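PDB 1TUO: putative phosphomannomutase from Thermus thermophilus, which probably interconverts sugar phosphates as a magnesium-dependent mutase of the phosphohexose mutase family. Local coordinates for residues A[157-170]-A[191-203]. Numbering follows the deposited sequence.
Sequences REAYFEALKAHLDL and GFLKGFLRHVGLE
Phe-161 and Phe-196 interlock where helix 157-165 crosses helix 192-199 at -72°, a reciprocal knobs-into-holes pair within alpha/beta/alpha domain II of the phosphohexose mutase family. Phe-161 drops its ring among Phe-192, Gly-195, Phe-196 and His-199. One face lies on the backbone, with Phe-161 CZ 3.5 Å from Phe-196 N, and Gly-195 makes this possible: a CB there would run into Phe-161 CZ. In return, with CG anti to the backbone N (chi1 168°), Phe-196 runs antiparallel to the Phe-161 side chain and turns its ring edge to Phe-161 O, while Phe-196 CZ reaches Leu-168 CD1 at 3.5 Å. Leu-353 of helix 348-362 also touches this ring.

Near the start of both helices, Phe-192 CD2 packs against Tyr-160 CE2 and Phe-161 CE1. Arg-157 turns one guanidinium face to the Phe-192 ring, planes 37° apart, in an off-centre cation-pi contact with Arg-157 CZ 4.3 Å from the Phe-192 centroid.

Polar contacts gather round His-199, whose ring face takes Phe-161 CB in a CH-pi contact, 3.8 Å from CB to the His-199 centroid. Its ND1 makes a weak bond to Glu-158 OE1, an oxygen that also salt-bridges Arg-198 NH2. His-199 NE2 donates to the anti lone pair of Glu-162 OE1 at 2.5 Å. A leucine here would probably leave Glu-162 OE1 without its mate on the other helix and cost Glu-158 its weak bond. Lys-165 NZ holds Glu-162 OE2 on its syn side at 2.7 Å.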
loop_
_atom_site.group_PDB
_atom_site.type_symbol
_atom_site.label_atom_id
_atom_site.label_comp_id
_atom_site.label_asym_id
_atom_site.label_seq_id
_atom_site.Cartn_x
_atom_site.Cartn_y
_atom_site.Cartn_z
ATOM N N ARG A 157 -14.878 -5.196 11.514
ATOM C CA ARG A 157 -15.220 -4.859 10.146
ATOM C C ARG A 157 -16.258 -3.740 10.072
ATOM O O ARG A 157 -16.072 -2.757 9.356
ATOM C CB ARG A 157 -15.734 -6.103 9.425
ATOM C CG ARG A 157 -15.999 -5.884 7.960
ATOM C CD ARG A 157 -16.393 -7.168 7.265
ATOM N NE ARG A 157 -15.341 -8.174 7.353
ATOM C CZ ARG A 157 -15.165 -9.137 6.458
ATOM N NH1 ARG A 157 -15.976 -9.217 5.411
ATOM N NH2 ARG A 157 -14.185 -10.019 6.605
ATOM N N GLU A 158 -17.349 -3.886 10.821
ATOM C CA GLU A 158 -18.405 -2.880 10.811
ATOM C C GLU A 158 -17.891 -1.501 11.198
ATOM O O GLU A 158 -18.226 -0.507 10.555
ATOM C CB GLU A 158 -19.535 -3.287 11.760
ATOM C CG GLU A 158 -20.365 -4.471 11.285
ATOM C CD GLU A 158 -21.197 -4.156 10.056
ATOM O OE1 GLU A 158 -20.641 -4.152 8.937
ATOM O OE2 GLU A 158 -22.413 -3.907 10.212
ATOM N N ALA A 159 -17.077 -1.438 12.249
ATOM C CA ALA A 159 -16.537 -0.159 12.696
ATOM C C ALA A 159 -15.626 0.438 11.625
ATOM O O ALA A 159 -15.596 1.654 11.437
ATOM C CB ALA A 159 -15.767 -0.339 14.003
ATOM N N TYR A 160 -14.882 -0.421 10.936
ATOM C CA TYR A 160 -13.989 0.026 9.870
ATOM C C TYR A 160 -14.824 0.635 8.744
ATOM O O TYR A 160 -14.462 1.667 8.181
ATOM C CB TYR A 160 -13.168 -1.156 9.347
ATOM C CG TYR A 160 -12.269 -0.830 8.167
ATOM C CD1 TYR A 160 -11.269 0.148 8.263
ATOM C CD2 TYR A 160 -12.417 -1.501 6.955
ATOM C CE1 TYR A 160 -10.441 0.448 7.166
ATOM C CE2 TYR A 160 -11.599 -1.212 5.862
ATOM C CZ TYR A 160 -10.617 -0.238 5.972
ATOM O OH TYR A 160 -9.830 0.051 4.873
ATOM N N PHE A 161 -15.943 -0.004 8.423
ATOM C CA PHE A 161 -16.815 0.505 7.371
ATOM C C PHE A 161 -17.374 1.869 7.771
ATOM O O PHE A 161 -17.468 2.779 6.945
ATOM C CB PHE A 161 -17.964 -0.471 7.094
ATOM C CG PHE A 161 -17.531 -1.767 6.452
ATOM C CD1 PHE A 161 -16.454 -1.803 5.568
ATOM C CD2 PHE A 161 -18.223 -2.944 6.709
ATOM C CE1 PHE A 161 -16.077 -2.995 4.950
ATOM C CE2 PHE A 161 -17.856 -4.141 6.096
ATOM C CZ PHE A 161 -16.779 -4.166 5.215
ATOM N N GLU A 162 -17.746 2.010 9.040
ATOM C CA GLU A 162 -18.272 3.280 9.525
ATOM C C GLU A 162 -17.223 4.377 9.410
ATOM O O GLU A 162 -17.542 5.524 9.109
ATOM C CB GLU A 162 -18.729 3.151 10.980
ATOM C CG GLU A 162 -20.107 2.543 11.125
ATOM C CD GLU A 162 -21.182 3.418 10.500
ATOM O OE1 GLU A 162 -21.873 2.947 9.574
ATOM O OE2 GLU A 162 -21.332 4.578 10.936
ATOM N N ALA A 163 -15.968 4.021 9.659
ATOM C CA ALA A 163 -14.885 4.988 9.566
ATOM C C ALA A 163 -14.709 5.421 8.110
ATOM O O ALA A 163 -14.538 6.609 7.829
ATOM C CB ALA A 163 -13.595 4.379 10.092
ATOM N N LEU A 164 -14.753 4.451 7.195
ATOM C CA LEU A 164 -14.604 4.729 5.767
ATOM C C LEU A 164 -15.688 5.685 5.291
ATOM O O LEU A 164 -15.410 6.655 4.584
ATOM C CB LEU A 164 -14.685 3.431 4.952
ATOM C CG LEU A 164 -13.498 2.465 5.037
ATOM C CD1 LEU A 164 -13.802 1.204 4.248
ATOM C CD2 LEU A 164 -12.243 3.145 4.494
ATOM N N LYS A 165 -16.923 5.394 5.687
ATOM C CA LYS A 165 -18.080 6.199 5.313
ATOM C C LYS A 165 -17.837 7.687 5.543
ATOM O O LYS A 165 -18.222 8.526 4.728
ATOM C CB LYS A 165 -19.304 5.743 6.119
ATOM C CG LYS A 165 -20.577 6.513 5.819
ATOM C CD LYS A 165 -21.735 6.065 6.715
ATOM C CE LYS A 165 -21.484 6.407 8.175
ATOM N NZ LYS A 165 -22.651 6.062 9.041
ATOM N N ALA A 166 -17.180 8.007 6.650
ATOM C CA ALA A 166 -16.899 9.390 7.012
ATOM C C ALA A 166 -15.980 10.137 6.048
ATOM O O ALA A 166 -15.844 11.358 6.143
ATOM C CB ALA A 166 -16.314 9.437 8.420
ATOM N N HIS A 167 -15.353 9.418 5.122
ATOM C CA HIS A 167 -14.435 10.052 4.177
ATOM C C HIS A 167 -14.868 9.908 2.727
ATOM O O HIS A 167 -14.079 10.149 1.809
ATOM C CB HIS A 167 -13.036 9.459 4.348
ATOM C CG HIS A 167 -12.533 9.517 5.754
ATOM N ND1 HIS A 167 -12.338 10.705 6.424
ATOM C CD2 HIS A 167 -12.221 8.534 6.630
ATOM C CE1 HIS A 167 -11.929 10.452 7.653
ATOM N NE2 HIS A 167 -11.850 9.141 7.804
ATOM N N LEU A 168 -16.124 9.530 2.524
ATOM C CA LEU A 168 -16.653 9.337 1.184
ATOM C C LEU A 168 -17.949 10.105 0.955
ATOM O O LEU A 168 -18.724 10.328 1.886
ATOM C CB LEU A 168 -16.891 7.844 0.942
ATOM C CG LEU A 168 -15.628 6.984 0.864
ATOM C CD1 LEU A 168 -15.963 5.532 1.146
ATOM C CD2 LEU A 168 -15.001 7.140 -0.516
ATOM N N ASP A 169 -18.168 10.522 -0.288
ATOM C CA ASP A 169 -19.386 11.240 -0.643
ATOM C C ASP A 169 -20.361 10.154 -1.081
ATOM O O ASP A 169 -20.383 9.758 -2.244
ATOM C CB ASP A 169 -19.120 12.207 -1.795
ATOM C CG ASP A 169 -20.282 13.149 -2.044
ATOM O OD1 ASP A 169 -21.440 12.682 -2.017
ATOM O OD2 ASP A 169 -20.036 14.353 -2.280
ATOM N N LEU A 170 -21.160 9.657 -0.141
ATOM C CA LEU A 170 -22.101 8.594 -0.447
ATOM C C LEU A 170 -23.130 8.999 -1.496
ATOM O O LEU A 170 -23.518 8.187 -2.334
ATOM C CB LEU A 170 -22.796 8.123 0.837
ATOM C CG LEU A 170 -21.845 7.591 1.918
ATOM C CD1 LEU A 170 -22.650 7.092 3.108
ATOM C CD2 LEU A 170 -20.985 6.462 1.355
ATOM N N GLY A 191 -14.067 -9.376 -0.166
ATOM C CA GLY A 191 -15.333 -9.034 0.456
ATOM C C GLY A 191 -15.465 -7.672 1.113
ATOM O O GLY A 191 -16.562 -7.295 1.526
ATOM N N PHE A 192 -14.375 -6.919 1.199
ATOM C CA PHE A 192 -14.435 -5.621 1.851
ATOM C C PHE A 192 -15.137 -4.509 1.086
ATOM O O PHE A 192 -15.733 -3.624 1.697
ATOM C CB PHE A 192 -13.031 -5.177 2.282
ATOM C CG PHE A 192 -12.605 -5.773 3.585
ATOM C CD1 PHE A 192 -12.210 -7.106 3.662
ATOM C CD2 PHE A 192 -12.698 -5.032 4.760
ATOM C CE1 PHE A 192 -11.922 -7.697 4.892
ATOM C CE2 PHE A 192 -12.410 -5.617 5.996
ATOM C CZ PHE A 192 -12.026 -6.949 6.060
ATOM N N LEU A 193 -15.088 -4.545 -0.239
ATOM C CA LEU A 193 -15.761 -3.512 -1.016
ATOM C C LEU A 193 -17.265 -3.791 -1.053
ATOM O O LEU A 193 -18.069 -2.877 -0.892
ATOM C CB LEU A 193 -15.184 -3.446 -2.431
ATOM C CG LEU A 193 -13.747 -2.916 -2.471
ATOM C CD1 LEU A 193 -13.232 -2.924 -3.901
ATOM C CD2 LEU A 193 -13.703 -1.502 -1.902
ATOM N N LYS A 194 -17.636 -5.051 -1.262
ATOM C CA LYS A 194 -19.049 -5.429 -1.279
ATOM C C LYS A 194 -19.595 -5.171 0.115
ATOM O O LYS A 194 -20.696 -4.638 0.284
ATOM C CB LYS A 194 -19.220 -6.913 -1.601
ATOM C CG LYS A 194 -18.823 -7.320 -3.004
ATOM C CD LYS A 194 -19.088 -8.804 -3.209
ATOM C CE LYS A 194 -18.700 -9.256 -4.602
ATOM N NZ LYS A 194 -18.947 -10.718 -4.771
ATOM N N GLY A 195 -18.808 -5.554 1.116
ATOM C CA GLY A 195 -19.206 -5.359 2.494
ATOM C C GLY A 195 -19.514 -3.907 2.808
ATOM O O GLY A 195 -20.579 -3.602 3.343
ATOM N N PHE A 196 -18.592 -3.008 2.476
ATOM C CA PHE A 196 -18.791 -1.585 2.740
ATOM C C PHE A 196 -20.056 -1.037 2.084
ATOM O O PHE A 196 -20.823 -0.303 2.709
ATOM C CB PHE A 196 -17.607 -0.758 2.243
ATOM C CG PHE A 196 -17.876 0.721 2.233
ATOM C CD1 PHE A 196 -17.828 1.458 3.410
ATOM C CD2 PHE A 196 -18.251 1.364 1.054
ATOM C CE1 PHE A 196 -18.151 2.815 3.416
ATOM C CE2 PHE A 196 -18.577 2.720 1.048
ATOM C CZ PHE A 196 -18.527 3.447 2.232
ATOM N N LEU A 197 -20.248 -1.375 0.815
ATOM C CA LEU A 197 -21.405 -0.902 0.066
ATOM C C LEU A 197 -22.702 -1.420 0.675
ATOM O O LEU A 197 -23.664 -0.663 0.851
ATOM C CB LEU A 197 -21.296 -1.341 -1.394
ATOM C CG LEU A 197 -20.142 -0.701 -2.174
ATOM C CD1 LEU A 197 -19.991 -1.383 -3.526
ATOM C CD2 LEU A 197 -20.396 0.794 -2.345
ATOM N N ARG A 198 -22.729 -2.710 0.989
ATOM C CA ARG A 198 -23.911 -3.308 1.588
ATOM C C ARG A 198 -24.139 -2.643 2.938
ATOM O O ARG A 198 -25.277 -2.447 3.361
ATOM C CB ARG A 198 -23.709 -4.816 1.760
ATOM C CG ARG A 198 -24.724 -5.493 2.669
ATOM C CD ARG A 198 -23.996 -6.201 3.798
ATOM N NE ARG A 198 -23.139 -5.268 4.527
ATOM C CZ ARG A 198 -22.114 -5.630 5.292
ATOM N NH1 ARG A 198 -21.805 -6.914 5.434
ATOM N NH2 ARG A 198 -21.398 -4.704 5.915
ATOM N N HIS A 199 -23.044 -2.279 3.599
ATOM C CA HIS A 199 -23.105 -1.632 4.904
ATOM C C HIS A 199 -23.803 -0.272 4.860
ATOM O O HIS A 199 -24.529 0.092 5.790
ATOM C CB HIS A 199 -21.697 -1.443 5.466
ATOM C CG HIS A 199 -21.662 -0.718 6.775
ATOM N ND1 HIS A 199 -21.930 -1.338 7.977
ATOM C CD2 HIS A 199 -21.399 0.577 7.071
ATOM C CE1 HIS A 199 -21.831 -0.456 8.956
ATOM N NE2 HIS A 199 -21.509 0.713 8.433
ATOM N N VAL A 200 -23.570 0.479 3.787
ATOM C CA VAL A 200 -24.171 1.800 3.636
ATOM C C VAL A 200 -25.413 1.800 2.743
ATOM O O VAL A 200 -25.934 2.861 2.401
ATOM C CB VAL A 200 -23.157 2.813 3.063
ATOM C CG1 VAL A 200 -22.044 3.062 4.070
ATOM C CG2 VAL A 200 -22.585 2.293 1.754
ATOM N N GLY A 201 -25.870 0.610 2.363
ATOM C CA GLY A 201 -27.057 0.448 1.524
ATOM C C GLY A 201 -26.900 0.949 0.087
ATOM O O GLY A 201 -27.884 1.321 -0.556
ATOM N N LEU A 202 -25.671 0.961 -0.418
ATOM C CA LEU A 202 -25.433 1.409 -1.787
ATOM C C LEU A 202 -25.527 0.223 -2.734
ATOM O O LEU A 202 -24.759 -0.736 -2.629
ATOM C CB LEU A 202 -24.065 2.088 -1.898
ATOM C CG LEU A 202 -24.020 3.532 -1.381
ATOM C CD1 LEU A 202 -22.648 4.135 -1.642
ATOM C CD2 LEU A 202 -25.108 4.357 -2.047
ATOM N N GLU A 203 -26.475 0.293 -3.664
ATOM C CA GLU A 203 -26.692 -0.792 -4.608
ATOM C C GLU A 203 -25.764 -0.758 -5.812
ATOM O O GLU A 203 -26.212 -0.846 -6.955
ATOM C CB GLU A 203 -28.149 -0.791 -5.073
ATOM C CG GLU A 203 -29.146 -0.880 -3.925
ATOM C CD GLU A 203 -29.016 -2.166 -3.127
ATOM O OE1 GLU A 203 -29.494 -2.194 -1.975
ATOM O OE2 GLU A 203 -28.450 -3.151 -3.652
#